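PDB 5B68: 4-alpha-glucanotransferase from Corynebacterium glutamicum, which is an amylomaltase, also called disproportionating enzyme, whose TIM-barrel domain of the 4-alpha-glucanotransferase family is joined to an N-terminal beta-sandwich domain. Local coordinates for residues I160-R165 with A522-M527; L217-H222 with D232-P237; R658-P663 with P671-P676. One frame throughout, in Å; residues are numbered along the deposited sequence.

Two of the three contacts belong to the barrel domain, and one joins that domain to the beta sandwich. Interactions 2 and 3 are buried, their centres about 13 Å apart, and they touch: Pro234 CD lies 3.6 Å from Trp673 CD2. Both are made by loops around the barrel, but their chemistry differs. Interaction 2 packs prolines against tyrosine and histidine without a direct hydrogen bond, whereas in interaction 3 amide side chains bond to backbone. Interaction 1 is partly buried and lies across the centre of the chain from interaction 3, about 35 Å between centres. There an arginine of the barrel domain reaches the end of a sandwich strand. A water bridges the two segments in interactions 1 and 2 alike.

Interaction 1 (I160-R165 with A522-M527); sequences IITPAR and AQRGIM
Chi2 of Arg524, bent to -96°, carries CD toward the carbonyl oxygens of Pro163 and Ala164, while chi1 of Thr162 (71°) places OG1 between its own backbone N and carbonyl carbon, where the guanidinium can reach it. The contact joins two domains: residues 160-165 leave the last strand of the N-terminal beta sandwich, and residues 522-527 end helix 515-523 of the TIM-barrel domain in a Schellman motif at Gly525. NH1 of Arg524 makes both of its direct hydrogen bonds across the contact. One runs to Thr162 OG1 at 2.9 Å, close to the guanidinium plane and fairly straight (161°). The other, to Pro163 O at 2.8 Å, reaches that oxygen from above its carbonyl plane. Water 1 links Arg524 NH2 to Thr162 OG1, and Val80 of the neighbouring sandwich strand packs against the arginine. The backbones come close too: Arg524 CA points its hydrogen at Ala164 O, 3.5 Å away. Arg165 runs extended past the helix end, with its NH1 in a salt bridge with Asp170. Gly525 CA sits over one face of the Arg165 guanidinium, whose NH2 makes a weak bond of 3.3 Å to Ala522 O, the same oxygen that accepts Gly525 N at 3.0 Å.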
loop_
_atom_site.group_PDB
_atom_site.type_symbol
_atom_site.label_atom_id
_atom_site.label_comp_id
_atom_site.label_asym_id
_atom_site.label_seq_id
_atom_site.Cartn_x
_atom_site.Cartn_y
_atom_site.Cartn_z
ATOM N N ILE A 160 -3.305 8.760 20.875
ATOM C CA ILE A 160 -2.751 9.119 19.609
ATOM C C ILE A 160 -3.574 10.271 19.062
ATOM O O ILE A 160 -4.773 10.132 18.889
ATOM C CB ILE A 160 -2.822 7.914 18.678
ATOM C CG1 ILE A 160 -2.032 6.719 19.299
ATOM C CG2 ILE A 160 -2.224 8.275 17.335
ATOM C CD1 ILE A 160 -2.586 5.408 18.887
ATOM N N ILE A 161 -2.928 11.365 18.791
ATOM C CA ILE A 161 -3.599 12.587 18.400
ATOM C C ILE A 161 -3.285 12.894 16.902
ATOM O O ILE A 161 -2.111 12.958 16.470
ATOM C CB ILE A 161 -3.119 13.731 19.294
ATOM C CG1 ILE A 161 -3.370 13.420 20.801
ATOM C CG2 ILE A 161 -3.784 15.017 18.892
ATOM C CD1 ILE A 161 -4.841 13.180 21.162
ATOM N N THR A 162 -4.342 13.031 16.121
ATOM C CA THR A 162 -4.224 12.971 14.682
ATOM C C THR A 162 -4.695 14.292 14.074
ATOM O O THR A 162 -5.455 15.041 14.686
ATOM C CB THR A 162 -5.019 11.822 14.124
ATOM O OG1 THR A 162 -6.411 12.088 14.232
ATOM C CG2 THR A 162 -4.663 10.466 14.761
ATOM N N PRO A 163 -4.132 14.651 12.911
ATOM C CA PRO A 163 -4.506 15.965 12.346
ATOM C C PRO A 163 -5.865 15.994 11.673
ATOM O O PRO A 163 -6.279 15.029 11.011
ATOM C CB PRO A 163 -3.364 16.255 11.363
ATOM C CG PRO A 163 -2.986 14.891 10.896
ATOM C CD PRO A 163 -3.061 14.013 12.117
ATOM N N ALA A 164 -6.551 17.128 11.791
ATOM C CA ALA A 164 -7.807 17.297 11.105
ATOM C C ALA A 164 -7.684 17.178 9.538
ATOM O O ALA A 164 -8.534 16.601 8.919
ATOM C CB ALA A 164 -8.451 18.637 11.517
ATOM N N ARG A 165 -6.599 17.726 8.961
ATOM C CA ARG A 165 -6.432 17.779 7.524
ATOM C C ARG A 165 -4.951 17.852 7.143
ATOM O O ARG A 165 -4.153 18.587 7.734
ATOM C CB ARG A 165 -7.159 18.997 6.993
ATOM C CG ARG A 165 -7.330 19.031 5.455
ATOM C CD ARG A 165 -8.008 20.339 5.017
ATOM N NE ARG A 165 -8.037 20.497 3.542
ATOM C CZ ARG A 165 -8.828 19.833 2.711
ATOM N NH1 ARG A 165 -8.786 20.145 1.417
ATOM N NH2 ARG A 165 -9.703 18.887 3.123
ATOM N N ALA A 522 -12.070 12.563 2.527
ATOM C CA ALA A 522 -11.964 13.889 1.925
ATOM C C ALA A 522 -11.728 14.929 2.965
ATOM O O ALA A 522 -10.969 15.856 2.773
ATOM C CB ALA A 522 -13.269 14.269 1.236
ATOM N N GLN A 523 -12.397 14.776 4.090
ATOM C CA GLN A 523 -12.191 15.767 5.154
ATOM C C GLN A 523 -10.774 15.844 5.666
ATOM O O GLN A 523 -10.266 16.932 6.018
ATOM C CB GLN A 523 -13.119 15.497 6.325
ATOM C CG GLN A 523 -14.551 15.881 6.009
ATOM C CD GLN A 523 -15.530 15.424 7.081
ATOM O OE1 GLN A 523 -15.121 14.901 8.111
ATOM N NE2 GLN A 523 -16.843 15.602 6.823
ATOM N N ARG A 524 -10.109 14.722 5.631
ATOM C CA ARG A 524 -8.676 14.702 6.020
ATOM C C ARG A 524 -7.713 15.161 4.992
ATOM O O ARG A 524 -6.479 15.108 5.214
ATOM C CB ARG A 524 -8.294 13.254 6.388
ATOM C CG ARG A 524 -9.082 12.712 7.524
ATOM C CD ARG A 524 -8.341 12.870 8.828
ATOM N NE ARG A 524 -9.010 12.081 9.830
ATOM C CZ ARG A 524 -8.645 11.993 11.109
ATOM N NH1 ARG A 524 -7.582 12.636 11.644
ATOM N NH2 ARG A 524 -9.372 11.188 11.895
ATOM N N GLY A 525 -8.211 15.537 3.796
ATOM C CA GLY A 525 -7.363 15.824 2.703
ATOM C C GLY A 525 -6.703 14.667 1.992
ATOM O O GLY A 525 -5.679 14.875 1.331
ATOM N N ILE A 526 -7.318 13.474 2.099
ATOM C CA ILE A 526 -6.868 12.327 1.381
ATOM C C ILE A 526 -7.507 12.354 -0.010
ATOM O O ILE A 526 -8.755 12.434 -0.128
ATOM C CB ILE A 526 -7.185 11.060 2.152
ATOM C CG1 ILE A 526 -6.353 11.059 3.473
ATOM C CG2 ILE A 526 -6.896 9.823 1.318
ATOM C CD1 ILE A 526 -6.750 9.955 4.483
ATOM N N MET A 527 -6.669 12.224 -1.033
ATOM C CA MET A 527 -7.113 12.312 -2.423
ATOM C C MET A 527 -7.634 11.037 -2.904
ATOM O O MET A 527 -7.188 9.951 -2.477
ATOM C CB MET A 527 -5.956 12.783 -3.271
ATOM C CG MET A 527 -5.474 14.165 -2.897
ATOM S SD MET A 527 -4.189 14.739 -4.040
ATOM C CE MET A 527 -3.478 16.086 -3.093
HETATM O O HOH W 1 -8.547 10.207 14.254
#

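Interaction 2 (L217-H222 with D232-P237); sequences LINPMH and DSPYLP
Pro220 packs against Pro234 and Tyr235 in a buried, mainly apolar contact between the residues that leave strand 215-218 of the TIM barrel and a turn farther along the connection after it. No direct hydrogen bond crosses it; the two backbones are joined through water 2, which donates to Pro234 O at 2.7 Å and, over a longer 3.3 Å, to His222 O.

The Pro220 and Tyr235 side chains cross at about a right angle. Pro220 CG stands over one face of the aromatic ring, 3.9 Å from the centroid and 22° off the normal, in a CH-pi contact displaced toward the rim at CE1 and CZ. Pro220 CD reaches the phenol end of the ring. On the Pro234 side, Pro220 CD is 3.8 Å from Pro234 CB, while Pro220 CB approaches the carbonyl, 3.5 Å from Pro234 O. Farther along, His222 and Pro237 lie side by side and point the same way, with His222 CB 3.5 Å from Pro237 CB and Pro237 CG nearer the imidazole carbon CD2.

Residues 233-236 form a type I beta turn. Ser233 OG accepts the backbone N of Tyr235 at 3.0 Å, an ST turn that holds this N in place. Chi1 of Tyr235 (-70°) sets CG beside its backbone N, and although CB points away from Pro220, the ring comes back over it. A bound BTB molecule, probably from the crystallisation liquor, lies about 3 Å from the tyrosine side chain at the nearest atoms and may mark a pocket. At the far end of the ring, Tyr235 OH is hydrogen-bonded to Asp386. The contact lies against barrel strand 382-387: Pro220 touches Asp386 and His222 touches Leu387, while Tyr235 also reaches Arg458 of strand 456-459.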
loop_
_atom_site.group_PDB
_atom_site.type_symbol
_atom_site.label_atom_id
_atom_site.label_comp_id
_atom_site.label_asym_id
_atom_site.label_seq_id
_atom_site.Cartn_x
_atom_site.Cartn_y
_atom_site.Cartn_z
ATOM N N LEU A 217 5.703 8.486 -9.024
ATOM C CA LEU A 217 4.945 7.406 -8.346
ATOM C C LEU A 217 5.500 6.125 -8.830
ATOM O O LEU A 217 5.607 5.892 -10.050
ATOM C CB LEU A 217 3.440 7.522 -8.654
ATOM C CG LEU A 217 2.482 6.411 -8.311
ATOM C CD1 LEU A 217 2.476 6.169 -6.796
ATOM C CD2 LEU A 217 1.060 6.716 -8.687
ATOM N N ILE A 218 5.785 5.238 -7.895
ATOM C CA ILE A 218 6.302 3.937 -8.176
ATOM C C ILE A 218 5.476 2.791 -7.566
ATOM O O ILE A 218 4.512 2.980 -6.821
ATOM C CB ILE A 218 7.797 3.814 -7.812
ATOM C CG1 ILE A 218 7.993 4.009 -6.290
ATOM C CG2 ILE A 218 8.613 4.827 -8.610
ATOM C CD1 ILE A 218 9.368 3.702 -5.797
ATOM N N ASN A 219 5.813 1.590 -7.989
ATOM C CA ASN A 219 5.274 0.383 -7.374
ATOM C C ASN A 219 5.720 0.247 -5.941
ATOM O O ASN A 219 6.720 0.824 -5.553
ATOM C CB ASN A 219 5.735 -0.869 -8.136
ATOM C CG ASN A 219 7.254 -0.929 -8.270
ATOM O OD1 ASN A 219 7.986 -1.642 -7.506
ATOM N ND2 ASN A 219 7.765 -0.177 -9.168
ATOM N N PRO A 220 4.986 -0.608 -5.160
ATOM C CA PRO A 220 5.441 -0.926 -3.826
ATOM C C PRO A 220 6.852 -1.504 -3.897
ATOM O O PRO A 220 7.206 -2.252 -4.840
ATOM C CB PRO A 220 4.427 -2.013 -3.358
ATOM C CG PRO A 220 3.183 -1.815 -4.192
ATOM C CD PRO A 220 3.728 -1.297 -5.493
ATOM N N MET A 221 7.624 -1.183 -2.884
ATOM C CA MET A 221 9.027 -1.631 -2.794
ATOM C C MET A 221 9.331 -2.492 -1.541
ATOM O O MET A 221 10.487 -2.608 -1.071
ATOM C CB MET A 221 9.882 -0.387 -2.741
ATOM C CG MET A 221 9.646 0.600 -3.897
ATOM S SD MET A 221 10.367 -0.061 -5.412
ATOM C CE MET A 221 12.069 0.403 -5.099
ATOM N N HIS A 222 8.268 -3.056 -1.004
ATOM C CA HIS A 222 8.333 -3.844 0.210
ATOM C C HIS A 222 9.149 -5.134 -0.011
ATOM O O HIS A 222 9.131 -5.755 -1.078
ATOM C CB HIS A 222 6.959 -4.294 0.671
ATOM C CG HIS A 222 5.885 -3.264 0.678
ATOM N ND1 HIS A 222 5.951 -2.145 1.468
ATOM C CD2 HIS A 222 4.675 -3.226 0.060
ATOM C CE1 HIS A 222 4.834 -1.449 1.321
ATOM N NE2 HIS A 222 4.078 -2.054 0.429
ATOM N N ASP A 232 7.365 -12.199 -7.782
ATOM C CA ASP A 232 7.331 -11.123 -8.813
ATOM C C ASP A 232 6.394 -9.951 -8.439
ATOM O O ASP A 232 6.716 -8.783 -8.694
ATOM C CB ASP A 232 6.826 -11.690 -10.146
ATOM C CG ASP A 232 7.826 -12.632 -10.845
ATOM O OD1 ASP A 232 9.033 -12.503 -10.729
ATOM O OD2 ASP A 232 7.354 -13.484 -11.618
ATOM N N SER A 233 5.210 -10.260 -7.913
ATOM C CA SER A 233 4.246 -9.203 -7.549
ATOM C C SER A 233 4.702 -8.271 -6.433
ATOM O O SER A 233 4.895 -8.683 -5.294
ATOM C CB SER A 233 2.904 -9.758 -7.175
ATOM O OG SER A 233 1.971 -8.721 -6.971
ATOM N N PRO A 234 4.743 -6.976 -6.715
ATOM C CA PRO A 234 4.986 -6.086 -5.601
ATOM C C PRO A 234 3.852 -6.068 -4.567
ATOM O O PRO A 234 4.034 -5.484 -3.492
ATOM C CB PRO A 234 5.086 -4.723 -6.262
ATOM C CG PRO A 234 5.348 -4.972 -7.682
ATOM C CD PRO A 234 4.688 -6.258 -8.005
ATOM N N TYR A 235 2.710 -6.679 -4.894
ATOM C CA TYR A 235 1.528 -6.587 -4.086
ATOM C C TYR A 235 1.372 -7.850 -3.215
ATOM O O TYR A 235 0.402 -7.973 -2.491
ATOM C CB TYR A 235 0.265 -6.301 -4.946
ATOM C CG TYR A 235 0.257 -4.873 -5.536
ATOM C CD1 TYR A 235 -0.197 -3.801 -4.783
ATOM C CD2 TYR A 235 0.759 -4.607 -6.853
ATOM C CE1 TYR A 235 -0.157 -2.484 -5.274
ATOM C CE2 TYR A 235 0.807 -3.318 -7.351
ATOM C CZ TYR A 235 0.342 -2.263 -6.581
ATOM O OH TYR A 235 0.344 -0.981 -7.102
ATOM N N LEU A 236 2.344 -8.741 -3.201
ATOM C CA LEU A 236 2.321 -9.826 -2.183
ATOM C C LEU A 236 3.677 -9.953 -1.531
ATOM O O LEU A 236 4.356 -10.968 -1.681
ATOM C CB LEU A 236 1.823 -11.139 -2.783
ATOM C CG LEU A 236 1.258 -12.138 -1.752
ATOM C CD1 LEU A 236 0.041 -11.580 -1.020
ATOM C CD2 LEU A 236 0.857 -13.395 -2.484
ATOM N N PRO A 237 4.060 -8.921 -0.785
ATOM C CA PRO A 237 5.386 -8.898 -0.149
ATOM C C PRO A 237 5.347 -9.687 1.146
ATOM O O PRO A 237 4.272 -10.145 1.555
ATOM C CB PRO A 237 5.576 -7.425 0.149
ATOM C CG PRO A 237 4.172 -6.975 0.502
ATOM C CD PRO A 237 3.330 -7.645 -0.542
HETATM O O HOH W 2 6.484 -4.704 -2.701
#

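Interaction 3 (R658-P663 with P671-P676); sequences RAQNQP and PNWCIP. With SO4 (sulfate ion), chain E.
A type II beta turn from Pro671 to Cys674, with Trp673 at positive phi, is held by the backbone of Gln660 beside a bound sulfate, and the side-chain amide of Gln660 pairs with Ile675 just after the turn. Gln660 O accepts the turn's Trp673 N at 2.8 Å in a nearly straight bond (169°), and the same oxygen meets the CA-H of Asn672. The glutamine side chain then bends at chi2 (57°), which turns CD toward Ile675. There the amide pairs with both backbone groups of one residue: OE1 accepts Ile675 N at 2.9 Å, and NE2 donates to Ile675 O at 3.0 Å, in the carbonyl plane and on a lone pair. Held by two hydrogen bonds, one through each of its polar atoms, the amide has its rotation fixed by the backbone of Ile675.

Both segments belong to the loop region that follows helix 650-654, itself directly after strand 645-649 of the TIM barrel. Tyr185 of another barrel loop packs on both Gln660 and Trp673. Asn661 CB lies over the six-membered ring of Trp673, offset toward its rim and 3.9 Å from the centroid in a CH-pi contact. The asparagine amide plane is tilted 22° from the ring, and Asn661 CG is 3.3 Å from Trp673 CZ2. Asn661 ND2 donates to Asp561 and to the sulfate O1, the latter at 3.0 Å; the ion, probably from the crystallisation liquor, is also held by Gly664 N.

Asn672 returns a bond to the other segment, its OD1 accepting Gln662 N at 2.8 Å from above the carbonyl plane. At the opposite end of the contact, Ile675 CG2 sits over one face of the Arg658 guanidinium, near NE, and also touches that residue's CB. Arg658 NH1 is hydrogen-bonded to Ser281 O, and water 3 accepts from Arg658 NE at 2.6 Å.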
loop_
_atom_site.group_PDB
_atom_site.type_symbol
_atom_site.label_atom_id
_atom_site.label_comp_id
_atom_site.label_asym_id
_atom_site.label_seq_id
_atom_site.Cartn_x
_atom_site.Cartn_y
_atom_site.Cartn_z
ATOM N N ARG A 658 2.602 -3.289 -24.350
ATOM C CA ARG A 658 2.430 -4.443 -23.420
ATOM C C ARG A 658 1.959 -4.080 -21.972
ATOM O O ARG A 658 2.602 -3.262 -21.291
ATOM C CB ARG A 658 3.716 -5.225 -23.367
ATOM C CG ARG A 658 4.193 -5.684 -24.726
ATOM C CD ARG A 658 5.148 -6.837 -24.620
ATOM N NE ARG A 658 6.524 -6.446 -24.308
ATOM C CZ ARG A 658 7.515 -7.326 -24.111
ATOM N NH1 ARG A 658 8.743 -6.921 -23.847
ATOM N NH2 ARG A 658 7.286 -8.645 -24.191
ATOM N N ALA A 659 0.836 -4.702 -21.532
ATOM C CA ALA A 659 0.347 -4.653 -20.142
ATOM C C ALA A 659 1.380 -5.206 -19.195
ATOM O O ALA A 659 2.139 -6.142 -19.531
ATOM C CB ALA A 659 -0.973 -5.375 -19.960
ATOM N N GLN A 660 1.504 -4.538 -18.045
ATOM C CA GLN A 660 2.433 -5.004 -17.020
ATOM C C GLN A 660 1.769 -6.144 -16.216
ATOM O O GLN A 660 2.464 -7.087 -15.790
ATOM C CB GLN A 660 2.765 -3.865 -16.049
ATOM C CG GLN A 660 3.896 -4.193 -15.046
ATOM C CD GLN A 660 5.205 -4.589 -15.662
ATOM O OE1 GLN A 660 5.578 -5.768 -15.651
ATOM N NE2 GLN A 660 5.974 -3.598 -16.199
ATOM N N ASN A 661 0.494 -5.964 -15.952
ATOM C CA ASN A 661 -0.311 -6.938 -15.192
ATOM C C ASN A 661 -1.647 -7.117 -15.883
ATOM O O ASN A 661 -2.272 -6.109 -16.282
ATOM C CB ASN A 661 -0.566 -6.395 -13.777
ATOM C CG ASN A 661 -1.342 -7.396 -12.867
ATOM O OD1 ASN A 661 -1.034 -8.577 -12.840
ATOM N ND2 ASN A 661 -2.313 -6.899 -12.122
ATOM N N GLN A 662 -2.107 -8.371 -16.014
ATOM C CA GLN A 662 -3.503 -8.637 -16.432
ATOM C C GLN A 662 -4.218 -9.168 -15.184
ATOM O O GLN A 662 -3.927 -10.297 -14.785
ATOM C CB GLN A 662 -3.561 -9.648 -17.596
ATOM C CG GLN A 662 -4.978 -10.002 -17.984
ATOM C CD GLN A 662 -5.782 -8.777 -18.362
ATOM O OE1 GLN A 662 -6.749 -8.401 -17.692
ATOM N NE2 GLN A 662 -5.338 -8.102 -19.412
ATOM N N PRO A 663 -5.072 -8.343 -14.515
ATOM C CA PRO A 663 -5.687 -8.826 -13.256
ATOM C C PRO A 663 -6.441 -10.140 -13.438
ATOM O O PRO A 663 -6.948 -10.410 -14.551
ATOM C CB PRO A 663 -6.632 -7.667 -12.841
ATOM C CG PRO A 663 -5.896 -6.457 -13.335
ATOM C CD PRO A 663 -5.296 -6.878 -14.663
ATOM N N PRO A 671 3.378 -12.981 -18.169
ATOM C CA PRO A 671 4.450 -12.641 -17.235
ATOM C C PRO A 671 4.193 -11.345 -16.469
ATOM O O PRO A 671 4.931 -10.390 -16.606
ATOM C CB PRO A 671 5.676 -12.493 -18.136
ATOM C CG PRO A 671 5.214 -12.702 -19.530
ATOM C CD PRO A 671 3.732 -12.640 -19.546
ATOM N N ASN A 672 3.188 -11.354 -15.604
ATOM C CA ASN A 672 2.826 -10.173 -14.861
ATOM C C ASN A 672 4.032 -9.719 -14.071
ATOM O O ASN A 672 4.789 -10.526 -13.563
ATOM C CB ASN A 672 1.677 -10.466 -13.893
ATOM C CG ASN A 672 0.414 -10.895 -14.595
ATOM O OD1 ASN A 672 -0.061 -10.223 -15.482
ATOM N ND2 ASN A 672 -0.137 -12.019 -14.184
ATOM N N TRP A 673 4.238 -8.413 -14.059
ATOM C CA TRP A 673 5.256 -7.775 -13.254
ATOM C C TRP A 673 6.666 -8.001 -13.773
ATOM O O TRP A 673 7.616 -7.725 -13.094
ATOM C CB TRP A 673 5.146 -8.209 -11.805
ATOM C CG TRP A 673 3.762 -8.212 -11.295
ATOM C CD1 TRP A 673 3.033 -9.292 -10.939
ATOM C CD2 TRP A 673 2.927 -7.078 -11.074
ATOM N NE1 TRP A 673 1.805 -8.912 -10.512
ATOM C CE2 TRP A 673 1.710 -7.553 -10.590
ATOM C CE3 TRP A 673 3.091 -5.701 -11.248
ATOM C CZ2 TRP A 673 0.660 -6.718 -10.280
ATOM C CZ3 TRP A 673 2.048 -4.879 -10.933
ATOM C CH2 TRP A 673 0.847 -5.386 -10.455
ATOM N N CYS A 674 6.769 -8.528 -14.979
ATOM C CA CYS A 674 8.047 -8.838 -15.603
ATOM C C CYS A 674 8.321 -8.181 -16.963
ATOM O O CYS A 674 9.224 -8.587 -17.656
ATOM C CB CYS A 674 8.188 -10.345 -15.758
ATOM S SG CYS A 674 8.090 -11.221 -14.185
ATOM N N ILE A 675 7.518 -7.194 -17.334
ATOM C CA ILE A 675 7.566 -6.633 -18.679
ATOM C C ILE A 675 8.444 -5.386 -18.710
ATOM O O ILE A 675 8.050 -4.362 -18.210
ATOM C CB ILE A 675 6.146 -6.245 -19.145
ATOM C CG1 ILE A 675 5.174 -7.428 -19.039
ATOM C CG2 ILE A 675 6.161 -5.660 -20.542
ATOM C CD1 ILE A 675 5.538 -8.637 -19.865
ATOM N N PRO A 676 9.622 -5.483 -19.319
ATOM C CA PRO A 676 10.554 -4.322 -19.402
ATOM C C PRO A 676 10.026 -3.184 -20.277
ATOM O O PRO A 676 9.172 -3.408 -21.167
ATOM C CB PRO A 676 11.788 -4.893 -20.024
ATOM C CG PRO A 676 11.261 -5.956 -20.910
ATOM C CD PRO A 676 10.094 -6.573 -20.204
HETATM S S SO4 E . -4.240 -9.481 -9.585
HETATM O O1 SO4 E . -2.988 -8.707 -9.809
HETATM O O2 SO4 E . -4.321 -9.701 -8.129
HETATM O O3 SO4 E . -5.398 -8.678 -10.038
HETATM O O4 SO4 E . -4.263 -10.719 -10.374
HETATM O O HOH W 3 7.652 -4.285 -23.351
#